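Long-range contacts in dephospho-CoA kinase (Legionella pneumophila subsp. pneumophila, PDB 4TTQ), which probably catalyses the last step of coenzyme A biosynthesis, the ATP-dependent phosphorylation of the 3'-hydroxyl of dephospho-CoA: residues Thr22-Ser27 with Leu143-Leu148; Ser150-Ile155 with Gln165-Leu170; Asp185-Glu190 with Ala198-Leu203. All coordinates share one frame; numbering follows the deposited sequence.

Contact 1 (Thr22-Ser27 with Leu143-Leu148); sequences TGNIAS and LVIAPL. With ATP (adenosine-5'-triphosphate), chain B.
Two backbone hydrogen bonds join Thr22 and Asn24 to Val144, which lies across from Gly23 on the parallel neighbouring strand. Val144 N donates a hydrogen bond to Thr22 O at 2.7 Å, and Asn24 N reaches Val144 O at 3.2 Å, so the pairing holds just as the first strand runs out into the phosphate-binding loop. CA-H...O contacts from Leu143 to Thr22 O and from Gly23 to Val144 O run beside them. The loop opens with a type II turn from Asn24 to Ser27, in which Ser27 OG donates to Asn24 O at 2.9 Å. This is the start of a P-loop (Walker A), consistent with the predicted ATP-binding residues, and Ala26 N is hydrogen-bonded to ATP O2G at 2.9 Å.

Among the side chains, Leu143 sets CD1 3.3 Å from Thr22 OG1; that hydroxyl has its polar partner in Leu142 O. Asn24 holds CG between its backbone N and carbonyl carbon (chi1 59°), which swings the amide over Ile145, with OD1 3.3 Å from Ile145 CA. On the face of the sheet that carries Val144, Ser27 OG lies 3.7 Å from Val144 CG1, and Ala146 CB meets Ser27 CA at 3.7 Å.

Strand 18-23 lies between strands 122-125 and 140-145 in the sheet, strand 185-188 borders 140-145 on its other side, and helix 148-159 packs against Asn24, Ala26 and Ala146.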
# COMPACT_ATOMS: atom_id res chain seq x y z
N THR A 22 1.21 -5.07 -2.33
CA THR A 22 1.62 -3.83 -3.00
C THR A 22 1.01 -3.74 -4.40
O THR A 22 0.58 -4.73 -4.99
CB THR A 22 3.16 -3.70 -3.17
OG1 THR A 22 3.66 -4.80 -3.94
CG2 THR A 22 3.85 -3.71 -1.85
N GLY A 23 0.99 -2.53 -4.91
CA GLY A 23 0.43 -2.26 -6.22
C GLY A 23 0.95 -0.96 -6.79
O GLY A 23 1.32 -0.03 -6.05
N ASN A 24 0.97 -0.87 -8.10
CA ASN A 24 1.33 0.39 -8.73
C ASN A 24 0.02 1.17 -8.77
O ASN A 24 -1.02 0.69 -8.30
CB ASN A 24 2.05 0.21 -10.12
CG ASN A 24 1.24 -0.55 -11.18
OD1 ASN A 24 0.14 -1.04 -10.96
ND2 ASN A 24 1.82 -0.63 -12.37
N ILE A 25 0.08 2.41 -9.24
CA ILE A 25 -1.04 3.31 -9.05
C ILE A 25 -2.22 2.79 -9.83
O ILE A 25 -2.05 2.26 -10.92
CB ILE A 25 -0.67 4.77 -9.47
CG1 ILE A 25 -1.84 5.71 -9.17
CG2 ILE A 25 -0.22 4.84 -10.95
CD1 ILE A 25 -1.49 7.18 -9.28
N ALA A 26 -3.42 2.91 -9.27
CA ALA A 26 -4.62 2.51 -9.98
C ALA A 26 -4.52 1.09 -10.55
O ALA A 26 -5.06 0.80 -11.60
CB ALA A 26 -4.88 3.48 -11.10
N SER A 27 -3.81 0.21 -9.86
CA SER A 27 -3.67 -1.19 -10.27
C SER A 27 -4.83 -2.06 -9.87
O SER A 27 -5.06 -3.13 -10.44
CB SER A 27 -2.42 -1.78 -9.66
OG SER A 27 -2.55 -1.81 -8.24
N LEU A 143 2.51 -8.26 -5.63
CA LEU A 143 2.48 -7.00 -6.37
C LEU A 143 1.38 -7.04 -7.40
O LEU A 143 1.34 -7.91 -8.25
CB LEU A 143 3.80 -6.76 -7.02
CG LEU A 143 3.91 -5.55 -7.93
CD1 LEU A 143 3.72 -4.27 -7.16
CD2 LEU A 143 5.28 -5.59 -8.49
N VAL A 144 0.44 -6.14 -7.26
CA VAL A 144 -0.65 -5.99 -8.20
C VAL A 144 -0.27 -4.95 -9.25
O VAL A 144 0.30 -3.93 -8.92
CB VAL A 144 -1.91 -5.56 -7.49
CG1 VAL A 144 -3.03 -5.45 -8.45
CG2 VAL A 144 -2.26 -6.56 -6.41
N ILE A 145 -0.55 -5.22 -10.53
CA ILE A 145 -0.31 -4.24 -11.57
C ILE A 145 -1.41 -4.29 -12.60
O ILE A 145 -2.08 -5.30 -12.74
CB ILE A 145 1.05 -4.46 -12.28
CG1 ILE A 145 1.11 -5.83 -12.90
CG2 ILE A 145 2.24 -4.39 -11.32
CD1 ILE A 145 2.00 -5.79 -14.06
N ALA A 146 -1.59 -3.19 -13.31
CA ALA A 146 -2.64 -3.06 -14.31
C ALA A 146 -2.01 -2.46 -15.55
O ALA A 146 -1.01 -1.75 -15.45
CB ALA A 146 -3.76 -2.18 -13.80
N PRO A 147 -2.58 -2.73 -16.73
CA PRO A 147 -2.01 -2.09 -17.93
C PRO A 147 -2.14 -0.58 -17.95
O PRO A 147 -3.04 -0.00 -17.31
CB PRO A 147 -2.81 -2.71 -19.08
CG PRO A 147 -3.24 -4.04 -18.54
CD PRO A 147 -3.50 -3.82 -17.07
N LEU A 148 -1.22 0.05 -18.66
CA LEU A 148 -1.20 1.49 -18.85
C LEU A 148 -2.59 2.05 -19.19
O LEU A 148 -3.09 2.94 -18.49
CB LEU A 148 -0.20 1.85 -19.97
CG LEU A 148 0.09 3.34 -20.25
CD1 LEU A 148 0.29 4.07 -18.96
CD2 LEU A 148 1.32 3.54 -21.14
PG ATP B . -4.75 3.39 -5.72
O1G ATP B . -4.71 4.13 -4.39
O2G ATP B . -4.73 4.18 -7.02
O3G ATP B . -3.83 2.17 -5.77
PB ATP B . -6.46 1.15 -6.13
O1B ATP B . -5.82 0.88 -7.44
O2B ATP B . -6.00 0.30 -4.99
O3B ATP B . -6.22 2.73 -5.79
PA ATP B . -8.93 0.15 -6.95
O1A ATP B . -8.22 0.45 -8.25
O2A ATP B . -8.96 -1.17 -6.21
O3A ATP B . -8.09 1.14 -6.04
O5' ATP B . -10.42 0.66 -7.32
C5' ATP B . -10.67 1.36 -8.57
C4' ATP B . -12.00 0.98 -9.19
O4' ATP B . -11.66 0.15 -10.31
C3' ATP B . -13.03 0.20 -8.35
O3' ATP B . -14.35 0.70 -8.61
C2' ATP B . -12.88 -1.23 -8.82
O2' ATP B . -14.04 -2.06 -8.64
C1' ATP B . -12.52 -0.99 -10.28
N9 ATP B . -11.77 -2.11 -10.84
C8 ATP B . -10.67 -2.65 -10.30
N7 ATP B . -10.22 -3.66 -11.07
C5 ATP B . -11.07 -3.74 -12.12
C6 ATP B . -11.15 -4.59 -13.30
N6 ATP B . -10.16 -5.52 -13.36
N1 ATP B . -12.17 -4.38 -14.17
C2 ATP B . -13.09 -3.42 -13.96
N3 ATP B . -13.06 -2.60 -12.89
C4 ATP B . -12.09 -2.71 -11.96

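Contact 2 (Ser150-Ile155 with Gln165-Leu170); sequences SQLDRI and QALAIL. With ATP (adenosine-5'-triphosphate), chain B.
Leu170 and Ile155 meet end to end, Leu170 CD2 lying 3.3 Å from Ile155 CD1, a closer approach than methyl groups usually make. The other branch of Leu170, CD1, presses on Leu152 CD2 at 3.5 Å. Leu152 CD2 also sits 3.4 Å from Ala166 CB and 3.3 Å from Leu167 N, resting on the helix backbone. Ile155 adds a second touch through CG2, which stands anti to its backbone N (chi1 -69° for CG1) and reaches both Ala166 CB and Ile169 CD1 at 3.9 Å. At the more exposed margin, Leu152 CD1 comes to 4.0 Å from Leu167 CD1.

These apolar contacts, with no hydrogen bond between the two segments, join the consecutive helices 148-159 and 163-171, which pack at a steep angle beside the phosphate-binding loop of the P-loop kinase fold. The axes of the two segments come within 9.2 Å at 118°, and the small Ala166 marks the nearest backbone approach, opposite Leu152.

Further out, the Gln151 side chain passes Leu170 CD2 with its NE2, whose hydrogen bond goes to Ile25 O of the phosphate-binding loop. Arg154 takes no part in the helix packing and serves the ATP side. Its NE is hydrogen-bonded to Ala26 O, while one face of the guanidinium is turned to the adenine around N7 and the opposite face to Ser150 O; its CD lies 3.4 Å from ATP O4'.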
# COMPACT_ATOMS: atom_id res chain seq x y z
N SER A 150 -5.59 0.76 -18.68
CA SER A 150 -6.43 0.58 -17.49
C SER A 150 -6.11 1.62 -16.44
O SER A 150 -7.01 2.25 -15.88
CB SER A 150 -6.25 -0.83 -16.89
OG SER A 150 -6.52 -1.87 -17.82
N GLN A 151 -4.83 1.79 -16.14
CA GLN A 151 -4.41 2.83 -15.20
C GLN A 151 -4.94 4.19 -15.67
O GLN A 151 -5.44 4.98 -14.87
CB GLN A 151 -2.89 2.88 -15.08
CG GLN A 151 -2.23 1.69 -14.44
CD GLN A 151 -0.72 1.80 -14.46
OE1 GLN A 151 -0.08 1.56 -15.47
NE2 GLN A 151 -0.14 2.15 -13.32
N LEU A 152 -4.84 4.46 -16.98
CA LEU A 152 -5.18 5.79 -17.51
C LEU A 152 -6.66 6.02 -17.39
O LEU A 152 -7.09 7.08 -16.94
CB LEU A 152 -4.74 5.93 -18.97
CG LEU A 152 -3.23 6.09 -19.16
CD1 LEU A 152 -2.78 5.63 -20.55
CD2 LEU A 152 -2.82 7.52 -18.89
N ASP A 153 -7.44 5.02 -17.78
CA ASP A 153 -8.89 5.10 -17.61
C ASP A 153 -9.23 5.31 -16.16
O ASP A 153 -10.11 6.09 -15.82
CB ASP A 153 -9.57 3.83 -18.10
CG ASP A 153 -9.41 3.61 -19.59
OD1 ASP A 153 -9.68 4.55 -20.37
OD2 ASP A 153 -9.00 2.50 -19.98
N ARG A 154 -8.51 4.62 -15.30
CA ARG A 154 -8.79 4.70 -13.89
C ARG A 154 -8.41 6.09 -13.36
O ARG A 154 -9.18 6.71 -12.63
CB ARG A 154 -8.04 3.59 -13.14
CG ARG A 154 -8.81 2.97 -11.98
CD ARG A 154 -9.22 1.52 -12.29
NE ARG A 154 -8.07 0.62 -12.34
CZ ARG A 154 -8.05 -0.54 -12.98
NH1 ARG A 154 -9.13 -0.97 -13.63
NH2 ARG A 154 -6.96 -1.28 -12.95
N ILE A 155 -7.24 6.59 -13.73
CA ILE A 155 -6.80 7.88 -13.20
C ILE A 155 -7.68 9.01 -13.71
O ILE A 155 -7.90 10.01 -13.03
CB ILE A 155 -5.35 8.17 -13.58
CG1 ILE A 155 -4.43 7.22 -12.82
CG2 ILE A 155 -4.96 9.64 -13.23
CD1 ILE A 155 -3.00 7.29 -13.24
N GLN A 165 -2.69 14.09 -19.10
CA GLN A 165 -2.30 14.38 -17.74
C GLN A 165 -2.08 13.09 -16.96
O GLN A 165 -1.07 12.92 -16.28
CB GLN A 165 -3.36 15.19 -17.04
CG GLN A 165 -3.67 16.50 -17.68
CD GLN A 165 -4.60 17.29 -16.80
OE1 GLN A 165 -5.82 17.07 -16.78
NE2 GLN A 165 -4.03 18.21 -16.03
N ALA A 166 -3.09 12.22 -17.03
CA ALA A 166 -2.97 10.86 -16.54
C ALA A 166 -1.62 10.33 -17.05
O ALA A 166 -0.78 9.93 -16.26
CB ALA A 166 -4.15 9.98 -17.01
N LEU A 167 -1.40 10.42 -18.37
CA LEU A 167 -0.18 9.90 -18.97
C LEU A 167 1.03 10.59 -18.36
O LEU A 167 2.07 9.97 -18.17
CB LEU A 167 -0.18 10.07 -20.50
CG LEU A 167 0.83 9.21 -21.29
CD1 LEU A 167 0.57 7.71 -21.05
CD2 LEU A 167 0.82 9.49 -22.81
N ALA A 168 0.90 11.87 -18.04
CA ALA A 168 1.98 12.57 -17.37
C ALA A 168 2.13 12.01 -15.93
O ALA A 168 3.25 11.72 -15.48
CB ALA A 168 1.73 14.09 -17.36
N ILE A 169 1.02 11.86 -15.21
CA ILE A 169 1.01 11.25 -13.87
C ILE A 169 1.72 9.90 -13.81
O ILE A 169 2.48 9.61 -12.89
CB ILE A 169 -0.45 11.09 -13.40
CG1 ILE A 169 -1.04 12.49 -13.17
CG2 ILE A 169 -0.51 10.21 -12.13
CD1 ILE A 169 -2.52 12.66 -13.55
N LEU A 170 1.47 9.07 -14.81
CA LEU A 170 2.12 7.76 -14.92
C LEU A 170 3.58 7.78 -15.36
O LEU A 170 4.33 6.85 -15.06
CB LEU A 170 1.34 6.91 -15.91
CG LEU A 170 -0.11 6.65 -15.52
CD1 LEU A 170 -0.77 5.87 -16.64
CD2 LEU A 170 -0.21 5.87 -14.19
PG ATP B . -4.75 3.39 -5.72
O1G ATP B . -4.71 4.13 -4.39
O2G ATP B . -4.73 4.18 -7.02
O3G ATP B . -3.83 2.17 -5.77
PB ATP B . -6.46 1.15 -6.13
O1B ATP B . -5.82 0.88 -7.44
O2B ATP B . -6.00 0.30 -4.99
O3B ATP B . -6.22 2.73 -5.79
PA ATP B . -8.93 0.15 -6.95
O1A ATP B . -8.22 0.45 -8.25
O2A ATP B . -8.96 -1.17 -6.21
O3A ATP B . -8.09 1.14 -6.04
O5' ATP B . -10.42 0.66 -7.32
C5' ATP B . -10.67 1.36 -8.57
C4' ATP B . -12.00 0.98 -9.19
O4' ATP B . -11.66 0.15 -10.31
C3' ATP B . -13.03 0.20 -8.35
O3' ATP B . -14.35 0.70 -8.61
C2' ATP B . -12.88 -1.23 -8.82
O2' ATP B . -14.04 -2.06 -8.64
C1' ATP B . -12.52 -0.99 -10.28
N9 ATP B . -11.77 -2.11 -10.84
C8 ATP B . -10.67 -2.65 -10.30
N7 ATP B . -10.22 -3.66 -11.07
C5 ATP B . -11.07 -3.74 -12.12
C6 ATP B . -11.15 -4.59 -13.30
N6 ATP B . -10.16 -5.52 -13.36
N1 ATP B . -12.17 -4.38 -14.17
C2 ATP B . -13.09 -3.42 -13.96
N3 ATP B . -13.06 -2.60 -12.89
C4 ATP B . -12.09 -2.71 -11.96

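Contact 3 (Asp185-Glu190 with Ala198-Leu203); sequences DVLINE and AKVNKL. With ATP (adenosine-5'-triphosphate), chain B.
Leu187 meets Lys199, Val200 and Leu203 of the helix that follows its strand, the edge strand 185-188 of the parallel sheet in this P-loop kinase. The chain turns back through a short connection, and helix 193-213 runs nearly antiparallel to the strand, at 165° between the segments, with the axes 9.9 Å apart.

The tightly packed part is apolar. With CG anti to its backbone N (chi1 -161°), Leu187 brings CD1 to 3.9 Å from Leu203 CD1 and also against Val200 CG2, while its other branch, CD2, rests on the aliphatic part of Lys199 at CD. Behind them, Val200 continues the layer onto Val32, Phe35 and Phe36 of helix 29-38, and Leu142 on the neighbouring strand also touches Leu187 and Leu203. At the strand's beginning, Leu203 CD2 slides alongside Asp185 and comes 3.9 Å from its CG; the carboxylate is drawn to Lys206, with which OD1 makes a salt bridge.

The other end is polar and more open. Lys199 runs out in an extended chain to bring NZ to Ile188 O at 2.9 Å, in the carbonyl plane and on a lone pair. The exposed Glu190 does not meet this ammonium directly; a water accepts from Lys199 NZ and donates to Glu190 OE1, linking opposite charges that stand 4.7 Å apart between NZ and OE1. Between Ile188 and Glu190 lies Asn189, the centre of an inverse gamma turn, whose amide is hydrogen-bonded to the adenine: ND2 donates to ATP N7 at 3.2 Å with an N-H...N angle of 175°, and OD1 takes a weak bond from N6.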
# COMPACT_ATOMS: atom_id res chain seq x y z
N ASP A 185 4.82 -13.06 -6.18
CA ASP A 185 3.75 -13.22 -7.15
C ASP A 185 3.39 -11.85 -7.69
O ASP A 185 3.46 -10.86 -6.98
CB ASP A 185 2.54 -13.89 -6.52
CG ASP A 185 2.84 -15.32 -6.04
OD1 ASP A 185 2.65 -16.30 -6.82
OD2 ASP A 185 3.32 -15.46 -4.89
N VAL A 186 2.99 -11.83 -8.95
CA VAL A 186 2.56 -10.62 -9.61
C VAL A 186 1.19 -10.84 -10.18
O VAL A 186 0.97 -11.69 -11.06
CB VAL A 186 3.51 -10.25 -10.67
CG1 VAL A 186 3.07 -8.96 -11.33
CG2 VAL A 186 4.90 -10.09 -10.04
N LEU A 187 0.24 -10.10 -9.66
CA LEU A 187 -1.12 -10.22 -10.10
C LEU A 187 -1.34 -9.21 -11.17
O LEU A 187 -1.42 -7.99 -10.88
CB LEU A 187 -2.09 -10.02 -8.96
CG LEU A 187 -3.49 -10.59 -9.25
CD1 LEU A 187 -4.29 -10.63 -7.99
CD2 LEU A 187 -4.22 -9.71 -10.20
N ILE A 188 -1.46 -9.69 -12.42
CA ILE A 188 -1.71 -8.81 -13.53
C ILE A 188 -3.20 -8.60 -13.67
O ILE A 188 -3.94 -9.50 -14.04
CB ILE A 188 -1.10 -9.33 -14.83
CG1 ILE A 188 0.39 -9.65 -14.60
CG2 ILE A 188 -1.27 -8.27 -15.95
CD1 ILE A 188 1.03 -10.31 -15.81
N ASN A 189 -3.63 -7.39 -13.33
CA ASN A 189 -5.04 -7.07 -13.31
C ASN A 189 -5.45 -6.51 -14.62
O ASN A 189 -5.46 -5.29 -14.81
CB ASN A 189 -5.35 -6.07 -12.20
CG ASN A 189 -6.83 -5.74 -12.11
OD1 ASN A 189 -7.66 -6.48 -12.61
ND2 ASN A 189 -7.17 -4.61 -11.47
N GLU A 190 -5.79 -7.41 -15.54
CA GLU A 190 -5.88 -7.01 -16.94
C GLU A 190 -7.16 -7.45 -17.61
O GLU A 190 -7.35 -7.16 -18.78
CB GLU A 190 -4.66 -7.55 -17.73
CG GLU A 190 -4.62 -9.07 -17.91
CD GLU A 190 -3.42 -9.57 -18.73
OE1 GLU A 190 -3.09 -10.77 -18.59
OE2 GLU A 190 -2.82 -8.80 -19.52
N ALA A 198 -10.88 -14.46 -9.33
CA ALA A 198 -10.44 -15.83 -9.56
C ALA A 198 -8.96 -15.94 -9.25
O ALA A 198 -8.50 -16.93 -8.72
CB ALA A 198 -10.74 -16.26 -11.00
N LYS A 199 -8.19 -14.92 -9.61
CA LYS A 199 -6.76 -14.95 -9.35
C LYS A 199 -6.49 -14.84 -7.84
O LYS A 199 -5.52 -15.39 -7.33
CB LYS A 199 -6.05 -13.83 -10.11
CG LYS A 199 -6.10 -14.00 -11.63
CD LYS A 199 -5.39 -12.89 -12.35
CE LYS A 199 -5.14 -13.26 -13.80
NZ LYS A 199 -4.04 -12.41 -14.33
N VAL A 200 -7.33 -14.11 -7.13
CA VAL A 200 -7.11 -13.89 -5.71
C VAL A 200 -7.38 -15.21 -5.01
O VAL A 200 -6.63 -15.58 -4.12
CB VAL A 200 -8.00 -12.79 -5.15
CG1 VAL A 200 -8.03 -12.84 -3.61
CG2 VAL A 200 -7.51 -11.42 -5.61
N ASN A 201 -8.45 -15.91 -5.41
CA ASN A 201 -8.69 -17.27 -4.89
C ASN A 201 -7.50 -18.19 -5.12
O ASN A 201 -7.04 -18.85 -4.20
CB ASN A 201 -9.92 -17.92 -5.49
CG ASN A 201 -10.25 -19.27 -4.80
OD1 ASN A 201 -10.21 -20.36 -5.41
ND2 ASN A 201 -10.52 -19.20 -3.51
N LYS A 202 -6.95 -18.21 -6.33
CA LYS A 202 -5.78 -19.03 -6.56
C LYS A 202 -4.62 -18.63 -5.66
O LYS A 202 -3.94 -19.47 -5.13
CB LYS A 202 -5.39 -18.97 -8.01
CG LYS A 202 -6.49 -19.59 -8.90
CD LYS A 202 -5.98 -19.96 -10.31
CE LYS A 202 -7.12 -20.08 -11.37
NZ LYS A 202 -7.33 -18.78 -12.14
N LEU A 203 -4.40 -17.34 -5.44
CA LEU A 203 -3.34 -16.92 -4.54
C LEU A 203 -3.62 -17.33 -3.10
O LEU A 203 -2.74 -17.82 -2.39
CB LEU A 203 -3.20 -15.41 -4.60
CG LEU A 203 -2.48 -14.95 -5.85
CD1 LEU A 203 -2.61 -13.47 -5.98
CD2 LEU A 203 -1.01 -15.39 -5.79
PG ATP B . -4.75 3.39 -5.72
O1G ATP B . -4.71 4.13 -4.39
O2G ATP B . -4.73 4.18 -7.02
O3G ATP B . -3.83 2.17 -5.77
PB ATP B . -6.46 1.15 -6.13
O1B ATP B . -5.82 0.88 -7.44
O2B ATP B . -6.00 0.30 -4.99
O3B ATP B . -6.22 2.73 -5.79
PA ATP B . -8.93 0.15 -6.95
O1A ATP B . -8.22 0.45 -8.25
O2A ATP B . -8.96 -1.17 -6.21
O3A ATP B . -8.09 1.14 -6.04
O5' ATP B . -10.42 0.66 -7.32
C5' ATP B . -10.67 1.36 -8.57
C4' ATP B . -12.00 0.98 -9.19
O4' ATP B . -11.66 0.15 -10.31
C3' ATP B . -13.03 0.20 -8.35
O3' ATP B . -14.35 0.70 -8.61
C2' ATP B . -12.88 -1.23 -8.82
O2' ATP B . -14.04 -2.06 -8.64
C1' ATP B . -12.52 -0.99 -10.28
N9 ATP B . -11.77 -2.11 -10.84
C8 ATP B . -10.67 -2.65 -10.30
N7 ATP B . -10.22 -3.66 -11.07
C5 ATP B . -11.07 -3.74 -12.12
C6 ATP B . -11.15 -4.59 -13.30
N6 ATP B . -10.16 -5.52 -13.36
N1 ATP B . -12.17 -4.38 -14.17
C2 ATP B . -13.09 -3.42 -13.96
N3 ATP B . -13.06 -2.60 -12.89
C4 ATP B . -12.09 -2.71 -11.96
O HOH W 1 -4.21 -12.77 -17.08

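The three contacts come one after another along the chain, without overlap. Centres of contacts 1 and 2, and of 1 and 3, lie about 12 Å apart, whereas those of 2 and 3 are about 22 Å apart, with contact 1 touching both. Strand 140-145 joins them: it leads into helix 148-159 of contact 2 and borders strand 185-188 of contact 3 in the parallel sheet. Side chains of contacts 2 and 3 donate to backbone oxygens of segment 22-27, as Asn189 ND2 does to Ser27 O, and so bring phosphate loop, helix pair and adenine-binding turn together around one ATP.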